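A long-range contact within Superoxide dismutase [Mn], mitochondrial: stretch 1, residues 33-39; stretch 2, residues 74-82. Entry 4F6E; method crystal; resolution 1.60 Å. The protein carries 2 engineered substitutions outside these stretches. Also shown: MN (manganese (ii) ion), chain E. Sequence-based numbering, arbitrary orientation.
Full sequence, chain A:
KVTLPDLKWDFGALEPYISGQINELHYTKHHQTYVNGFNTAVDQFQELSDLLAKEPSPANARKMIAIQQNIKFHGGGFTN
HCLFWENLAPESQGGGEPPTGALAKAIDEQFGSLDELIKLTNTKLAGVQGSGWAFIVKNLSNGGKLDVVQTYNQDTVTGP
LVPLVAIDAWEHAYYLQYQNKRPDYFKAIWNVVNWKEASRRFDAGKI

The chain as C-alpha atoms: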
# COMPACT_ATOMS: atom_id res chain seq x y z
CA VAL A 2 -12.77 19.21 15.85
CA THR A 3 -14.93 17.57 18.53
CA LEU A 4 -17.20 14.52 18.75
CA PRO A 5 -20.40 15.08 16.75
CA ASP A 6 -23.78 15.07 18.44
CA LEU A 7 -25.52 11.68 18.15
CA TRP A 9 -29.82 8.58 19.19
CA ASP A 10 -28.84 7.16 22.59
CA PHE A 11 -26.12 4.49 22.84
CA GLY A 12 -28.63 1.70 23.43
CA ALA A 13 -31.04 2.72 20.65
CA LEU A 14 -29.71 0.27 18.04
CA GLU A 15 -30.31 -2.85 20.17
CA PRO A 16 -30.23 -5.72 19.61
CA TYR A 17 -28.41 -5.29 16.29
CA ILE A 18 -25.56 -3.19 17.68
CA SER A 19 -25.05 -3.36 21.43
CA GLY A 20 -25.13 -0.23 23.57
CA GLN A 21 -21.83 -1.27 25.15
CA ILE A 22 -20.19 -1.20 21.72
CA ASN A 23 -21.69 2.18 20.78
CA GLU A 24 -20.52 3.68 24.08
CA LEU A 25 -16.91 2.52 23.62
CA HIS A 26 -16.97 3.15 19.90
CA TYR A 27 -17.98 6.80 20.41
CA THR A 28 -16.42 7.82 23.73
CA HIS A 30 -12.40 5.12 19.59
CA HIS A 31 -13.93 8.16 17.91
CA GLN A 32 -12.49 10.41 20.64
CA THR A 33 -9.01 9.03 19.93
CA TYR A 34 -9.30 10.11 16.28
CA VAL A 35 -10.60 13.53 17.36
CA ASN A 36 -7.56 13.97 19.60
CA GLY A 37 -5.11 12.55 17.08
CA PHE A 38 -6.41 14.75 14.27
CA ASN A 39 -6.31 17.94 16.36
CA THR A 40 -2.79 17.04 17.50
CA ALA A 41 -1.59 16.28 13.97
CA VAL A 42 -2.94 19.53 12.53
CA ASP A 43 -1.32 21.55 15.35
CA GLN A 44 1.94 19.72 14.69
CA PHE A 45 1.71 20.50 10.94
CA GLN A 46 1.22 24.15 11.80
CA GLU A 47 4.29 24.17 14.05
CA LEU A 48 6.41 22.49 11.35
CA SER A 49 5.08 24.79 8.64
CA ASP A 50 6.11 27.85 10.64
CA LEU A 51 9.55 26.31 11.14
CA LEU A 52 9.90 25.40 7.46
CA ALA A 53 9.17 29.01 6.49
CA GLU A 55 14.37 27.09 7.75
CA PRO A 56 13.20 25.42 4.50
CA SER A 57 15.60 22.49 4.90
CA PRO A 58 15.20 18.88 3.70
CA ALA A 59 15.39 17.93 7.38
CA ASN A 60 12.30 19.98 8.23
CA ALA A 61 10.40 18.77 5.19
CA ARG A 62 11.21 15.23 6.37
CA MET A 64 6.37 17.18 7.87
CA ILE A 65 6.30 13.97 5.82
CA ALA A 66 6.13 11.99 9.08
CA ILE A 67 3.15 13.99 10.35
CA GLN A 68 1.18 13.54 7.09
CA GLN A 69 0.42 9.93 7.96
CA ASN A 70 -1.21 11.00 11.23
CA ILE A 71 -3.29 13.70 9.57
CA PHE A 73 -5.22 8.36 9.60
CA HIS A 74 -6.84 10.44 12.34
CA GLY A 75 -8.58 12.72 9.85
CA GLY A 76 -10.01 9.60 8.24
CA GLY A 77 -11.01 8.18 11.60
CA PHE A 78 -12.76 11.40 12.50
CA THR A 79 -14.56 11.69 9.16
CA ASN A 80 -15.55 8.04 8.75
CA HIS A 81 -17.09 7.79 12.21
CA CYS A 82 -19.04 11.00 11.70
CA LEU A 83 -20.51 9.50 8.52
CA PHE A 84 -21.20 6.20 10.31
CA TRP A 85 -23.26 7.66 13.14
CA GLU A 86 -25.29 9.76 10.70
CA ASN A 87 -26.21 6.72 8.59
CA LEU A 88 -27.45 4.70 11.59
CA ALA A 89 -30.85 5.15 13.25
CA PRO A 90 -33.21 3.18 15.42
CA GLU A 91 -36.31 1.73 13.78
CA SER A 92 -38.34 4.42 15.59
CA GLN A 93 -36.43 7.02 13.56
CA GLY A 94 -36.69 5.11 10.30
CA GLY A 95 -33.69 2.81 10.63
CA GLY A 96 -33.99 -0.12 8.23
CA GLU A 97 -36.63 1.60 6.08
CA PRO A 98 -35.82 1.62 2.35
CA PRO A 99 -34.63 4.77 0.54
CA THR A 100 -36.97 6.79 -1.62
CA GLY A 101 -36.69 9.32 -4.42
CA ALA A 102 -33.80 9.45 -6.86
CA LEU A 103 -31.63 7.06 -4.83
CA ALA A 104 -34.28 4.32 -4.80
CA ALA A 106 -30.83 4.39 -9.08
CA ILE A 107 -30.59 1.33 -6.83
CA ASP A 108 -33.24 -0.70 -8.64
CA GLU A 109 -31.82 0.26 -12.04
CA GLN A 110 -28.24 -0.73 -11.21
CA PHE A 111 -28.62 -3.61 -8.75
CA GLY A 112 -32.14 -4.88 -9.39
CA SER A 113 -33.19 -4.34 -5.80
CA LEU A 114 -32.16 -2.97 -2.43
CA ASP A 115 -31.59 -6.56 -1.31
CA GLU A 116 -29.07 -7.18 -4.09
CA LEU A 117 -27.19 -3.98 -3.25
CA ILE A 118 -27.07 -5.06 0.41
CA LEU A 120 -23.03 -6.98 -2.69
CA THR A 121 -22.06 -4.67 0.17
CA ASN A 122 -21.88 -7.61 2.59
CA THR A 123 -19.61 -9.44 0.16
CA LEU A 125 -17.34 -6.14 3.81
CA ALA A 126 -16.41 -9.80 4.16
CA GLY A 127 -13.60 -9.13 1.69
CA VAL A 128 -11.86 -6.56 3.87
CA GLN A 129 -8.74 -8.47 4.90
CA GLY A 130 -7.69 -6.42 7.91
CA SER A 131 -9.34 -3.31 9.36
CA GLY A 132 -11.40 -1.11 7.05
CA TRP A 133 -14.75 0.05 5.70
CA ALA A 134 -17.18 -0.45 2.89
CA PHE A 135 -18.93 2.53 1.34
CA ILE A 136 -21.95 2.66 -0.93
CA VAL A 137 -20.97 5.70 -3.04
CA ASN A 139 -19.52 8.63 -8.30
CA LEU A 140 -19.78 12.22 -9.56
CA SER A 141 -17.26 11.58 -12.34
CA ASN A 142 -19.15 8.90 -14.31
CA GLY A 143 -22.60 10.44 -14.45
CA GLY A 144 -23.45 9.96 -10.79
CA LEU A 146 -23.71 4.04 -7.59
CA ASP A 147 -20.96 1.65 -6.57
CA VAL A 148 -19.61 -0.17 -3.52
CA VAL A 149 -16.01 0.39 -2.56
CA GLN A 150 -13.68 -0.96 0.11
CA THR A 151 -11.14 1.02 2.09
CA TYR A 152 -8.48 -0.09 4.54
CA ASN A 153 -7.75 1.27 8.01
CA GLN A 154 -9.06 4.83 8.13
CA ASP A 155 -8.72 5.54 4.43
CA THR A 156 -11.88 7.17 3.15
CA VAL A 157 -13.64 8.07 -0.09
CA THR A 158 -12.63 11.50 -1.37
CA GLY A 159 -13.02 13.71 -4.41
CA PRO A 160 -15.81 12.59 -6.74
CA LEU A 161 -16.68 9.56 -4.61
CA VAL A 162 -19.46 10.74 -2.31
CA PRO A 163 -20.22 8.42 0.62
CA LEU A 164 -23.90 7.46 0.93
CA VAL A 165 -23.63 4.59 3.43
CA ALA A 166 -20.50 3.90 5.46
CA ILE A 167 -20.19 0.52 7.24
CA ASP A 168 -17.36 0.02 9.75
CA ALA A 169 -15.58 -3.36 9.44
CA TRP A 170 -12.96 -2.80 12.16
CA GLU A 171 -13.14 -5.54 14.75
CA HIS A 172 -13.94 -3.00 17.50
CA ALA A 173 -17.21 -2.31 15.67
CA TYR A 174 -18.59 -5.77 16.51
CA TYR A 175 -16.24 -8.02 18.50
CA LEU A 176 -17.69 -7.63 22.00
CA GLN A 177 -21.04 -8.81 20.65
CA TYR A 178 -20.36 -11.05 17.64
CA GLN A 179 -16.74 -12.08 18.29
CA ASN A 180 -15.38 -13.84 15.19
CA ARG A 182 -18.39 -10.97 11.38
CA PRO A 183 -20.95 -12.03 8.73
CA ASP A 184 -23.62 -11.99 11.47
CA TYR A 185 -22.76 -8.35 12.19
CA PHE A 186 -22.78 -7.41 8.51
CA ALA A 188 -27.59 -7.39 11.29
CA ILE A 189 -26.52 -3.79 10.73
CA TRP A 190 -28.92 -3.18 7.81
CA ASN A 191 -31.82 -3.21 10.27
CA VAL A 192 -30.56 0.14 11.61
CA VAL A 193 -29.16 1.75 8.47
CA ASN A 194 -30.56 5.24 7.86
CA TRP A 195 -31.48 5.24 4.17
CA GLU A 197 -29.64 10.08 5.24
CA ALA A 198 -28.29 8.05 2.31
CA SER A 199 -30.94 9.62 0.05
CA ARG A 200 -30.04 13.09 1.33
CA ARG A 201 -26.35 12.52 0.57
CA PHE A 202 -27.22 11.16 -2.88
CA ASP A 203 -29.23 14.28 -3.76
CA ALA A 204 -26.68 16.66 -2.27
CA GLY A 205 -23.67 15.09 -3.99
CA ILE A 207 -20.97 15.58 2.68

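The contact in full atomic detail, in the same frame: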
# COMPACT_ATOMS: atom_id res chain seq x y z
N THR A 33 -10.43 9.17 20.23
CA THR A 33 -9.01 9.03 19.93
C THR A 33 -8.66 9.68 18.59
O THR A 33 -7.65 10.38 18.46
CB THR A 33 -8.57 7.57 19.97
OG1 THR A 33 -8.69 7.09 21.31
CG2 THR A 33 -7.12 7.43 19.51
N TYR A 34 -9.52 9.48 17.59
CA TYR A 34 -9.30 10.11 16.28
C TYR A 34 -9.47 11.62 16.35
O TYR A 34 -8.72 12.35 15.71
CB TYR A 34 -10.23 9.52 15.22
CG TYR A 34 -10.06 8.04 15.04
CD1 TYR A 34 -8.81 7.50 14.77
CD2 TYR A 34 -11.13 7.18 15.19
CE1 TYR A 34 -8.64 6.13 14.62
CE2 TYR A 34 -10.97 5.81 15.05
CZ TYR A 34 -9.73 5.29 14.77
OH TYR A 34 -9.58 3.94 14.63
N VAL A 35 -10.44 12.10 17.12
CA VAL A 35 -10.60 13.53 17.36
C VAL A 35 -9.29 14.11 17.91
O VAL A 35 -8.75 15.08 17.38
CB VAL A 35 -11.74 13.82 18.37
CG1 VAL A 35 -11.64 15.24 18.92
CG2 VAL A 35 -13.10 13.58 17.71
N ASN A 36 -8.78 13.48 18.96
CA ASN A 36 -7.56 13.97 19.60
C ASN A 36 -6.37 13.88 18.67
O ASN A 36 -5.59 14.83 18.57
CB ASN A 36 -7.27 13.18 20.88
CG ASN A 36 -8.31 13.42 21.96
OD1 ASN A 36 -9.09 14.37 21.89
ND2 ASN A 36 -8.33 12.55 22.96
N GLY A 37 -6.22 12.75 17.99
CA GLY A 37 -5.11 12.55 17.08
C GLY A 37 -5.11 13.52 15.92
O GLY A 37 -4.06 13.99 15.50
N PHE A 38 -6.29 13.84 15.41
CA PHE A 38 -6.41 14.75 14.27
C PHE A 38 -6.05 16.18 14.69
O PHE A 38 -5.26 16.83 14.03
CB PHE A 38 -7.82 14.67 13.69
CG PHE A 38 -8.04 15.45 12.42
CD1 PHE A 38 -7.14 15.40 11.37
CD2 PHE A 38 -9.21 16.16 12.24
CE1 PHE A 38 -7.37 16.11 10.19
CE2 PHE A 38 -9.46 16.86 11.06
CZ PHE A 38 -8.54 16.84 10.04
N ASN A 39 -6.62 16.62 15.81
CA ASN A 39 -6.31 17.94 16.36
C ASN A 39 -4.81 18.07 16.62
O ASN A 39 -4.20 19.08 16.28
CB ASN A 39 -7.11 18.19 17.64
CG ASN A 39 -8.60 18.43 17.37
OD1 ASN A 39 -8.98 18.90 16.31
ND2 ASN A 39 -9.43 18.13 18.36
N HIS A 74 -5.90 9.89 11.37
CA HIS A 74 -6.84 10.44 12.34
C HIS A 74 -7.92 11.28 11.67
O HIS A 74 -9.06 11.27 12.12
CB HIS A 74 -6.12 11.24 13.42
CG HIS A 74 -5.27 10.40 14.31
ND1 HIS A 74 -5.81 9.45 15.16
CD2 HIS A 74 -3.93 10.33 14.47
CE1 HIS A 74 -4.83 8.84 15.81
NE2 HIS A 74 -3.68 9.36 15.40
N GLY A 75 -7.57 12.00 10.61
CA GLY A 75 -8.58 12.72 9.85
C GLY A 75 -9.61 11.76 9.29
O GLY A 75 -10.82 12.01 9.37
N GLY A 76 -9.13 10.65 8.73
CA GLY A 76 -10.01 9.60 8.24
C GLY A 76 -10.87 9.01 9.34
O GLY A 76 -12.07 8.81 9.15
N GLY A 77 -10.26 8.73 10.49
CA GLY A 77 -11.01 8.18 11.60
C GLY A 77 -12.10 9.13 12.07
O GLY A 77 -13.23 8.73 12.38
N PHE A 78 -11.77 10.42 12.12
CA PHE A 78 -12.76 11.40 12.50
C PHE A 78 -13.91 11.43 11.49
O PHE A 78 -15.08 11.38 11.87
CB PHE A 78 -12.13 12.80 12.62
CG PHE A 78 -13.14 13.90 12.77
CD1 PHE A 78 -13.84 14.05 13.96
CD2 PHE A 78 -13.41 14.76 11.72
CE1 PHE A 78 -14.78 15.06 14.10
CE2 PHE A 78 -14.34 15.78 11.86
CZ PHE A 78 -15.03 15.92 13.05
N THR A 79 -13.56 11.51 10.21
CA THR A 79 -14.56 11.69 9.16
C THR A 79 -15.44 10.45 9.02
O THR A 79 -16.67 10.56 8.94
CB THR A 79 -13.87 11.98 7.81
OG1 THR A 79 -13.12 13.20 7.92
CG2 THR A 79 -14.90 12.13 6.69
N ASN A 80 -14.81 9.28 8.99
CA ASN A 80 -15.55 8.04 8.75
C ASN A 80 -16.55 7.76 9.85
O ASN A 80 -17.66 7.31 9.58
CB ASN A 80 -14.61 6.83 8.61
CG ASN A 80 -13.87 6.80 7.27
OD1 ASN A 80 -14.33 7.34 6.26
ND2 ASN A 80 -12.72 6.12 7.27
N HIS A 81 -16.16 8.01 11.10
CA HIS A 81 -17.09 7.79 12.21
C HIS A 81 -18.22 8.80 12.22
O HIS A 81 -19.35 8.45 12.56
CB HIS A 81 -16.38 7.70 13.56
CG HIS A 81 -15.56 6.46 13.70
ND1 HIS A 81 -14.28 6.36 13.20
CD2 HIS A 81 -15.88 5.25 14.19
CE1 HIS A 81 -13.83 5.14 13.43
NE2 HIS A 81 -14.78 4.45 14.03
N CYS A 82 -17.94 10.04 11.81
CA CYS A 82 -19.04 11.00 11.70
C CYS A 82 -20.07 10.52 10.68
O CYS A 82 -21.28 10.58 10.94
CB CYS A 82 -18.54 12.39 11.29
SG CYS A 82 -17.74 13.29 12.64
MN MN E . -14.73 2.24 14.21
O HOH W 1 -13.12 2.06 12.47

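Residues 33-39 and 74-82 are both helical, and each segment belongs to a longer helix. Their axes approach to 7.8 Å, with 138° between the N-to-C directions, so the two run roughly antiparallel but clearly splayed. The backbones are nearest at Tyr34 and His74, whose CA atoms lie 4.7 Å apart. Within each helix the usual i to i+4 bonds satisfy the backbone, as from Phe38 N to Tyr34 O (2.9 Å) and from Phe78 N to His74 O (2.8 Å). No hydrogen bond crosses between the stretches; they are held by packing, which buries 480 Å² summed over both sides.

Three glycines set the closeness of this packing, each offering its CA to the face of an aromatic ring on the other helix. Gly37 CA sits 3.5 Å from the centroid of the His74 ring, almost on the ring normal. Gly75 CA lies over the Phe38 ring, 3.4 Å from Phe38 CD1, and Gly77 CA over the Tyr34 ring, 3.6 Å from Tyr34 CG. All three are CH-pi contacts. A CB would clash at two of these places, 2.3 Å from His74 ND1 if placed on Gly37 and 2.3 Å from Tyr34 CG if placed on Gly77; on Gly75 it would be tight, 3.0 Å from Phe38 CE1.

Tyr34 and His74 point toward the opposing helix and have the largest covered areas. The Tyr34 ring, with chi1 in the m well, meets His74 at its edge (Tyr34 CD1 to His74 ND1, 3.6 Å), while Tyr34 CB packs against Phe78 N at 3.6 Å. The His74 side chain also lies against the opposing backbone, with His74 CB 3.3 Å from Phe38 N. Beside these, Phe78 (chi1 t) reaches Val35 through CD1, 3.9 Å from Val35 CG2, and approaches Phe38 more loosely, its CD2 4.5 Å from Phe38 CD2. These apolar side chains suit their buried, sideways-facing positions.

His81 ties the contact to the metal site of this manganese superoxide dismutase. Its ND1 donates to Gly77 O one turn back (2.7 Å), which orients the ring and leaves NE2 to bind MN at 2.2 Å; water 1, with O 2.4 Å from MN, and atoms elsewhere in the structure complete the coordination. The Tyr34 and His81 rings are near parallel (24°) but slid apart, with centroids 5.2 Å apart and Tyr34 CE2 3.4 Å from His81 CE1. Tyr34 OH is hydrogen-bonded elsewhere in the structure, so the buried phenol keeps a polar partner. Asn36 points away from the contact.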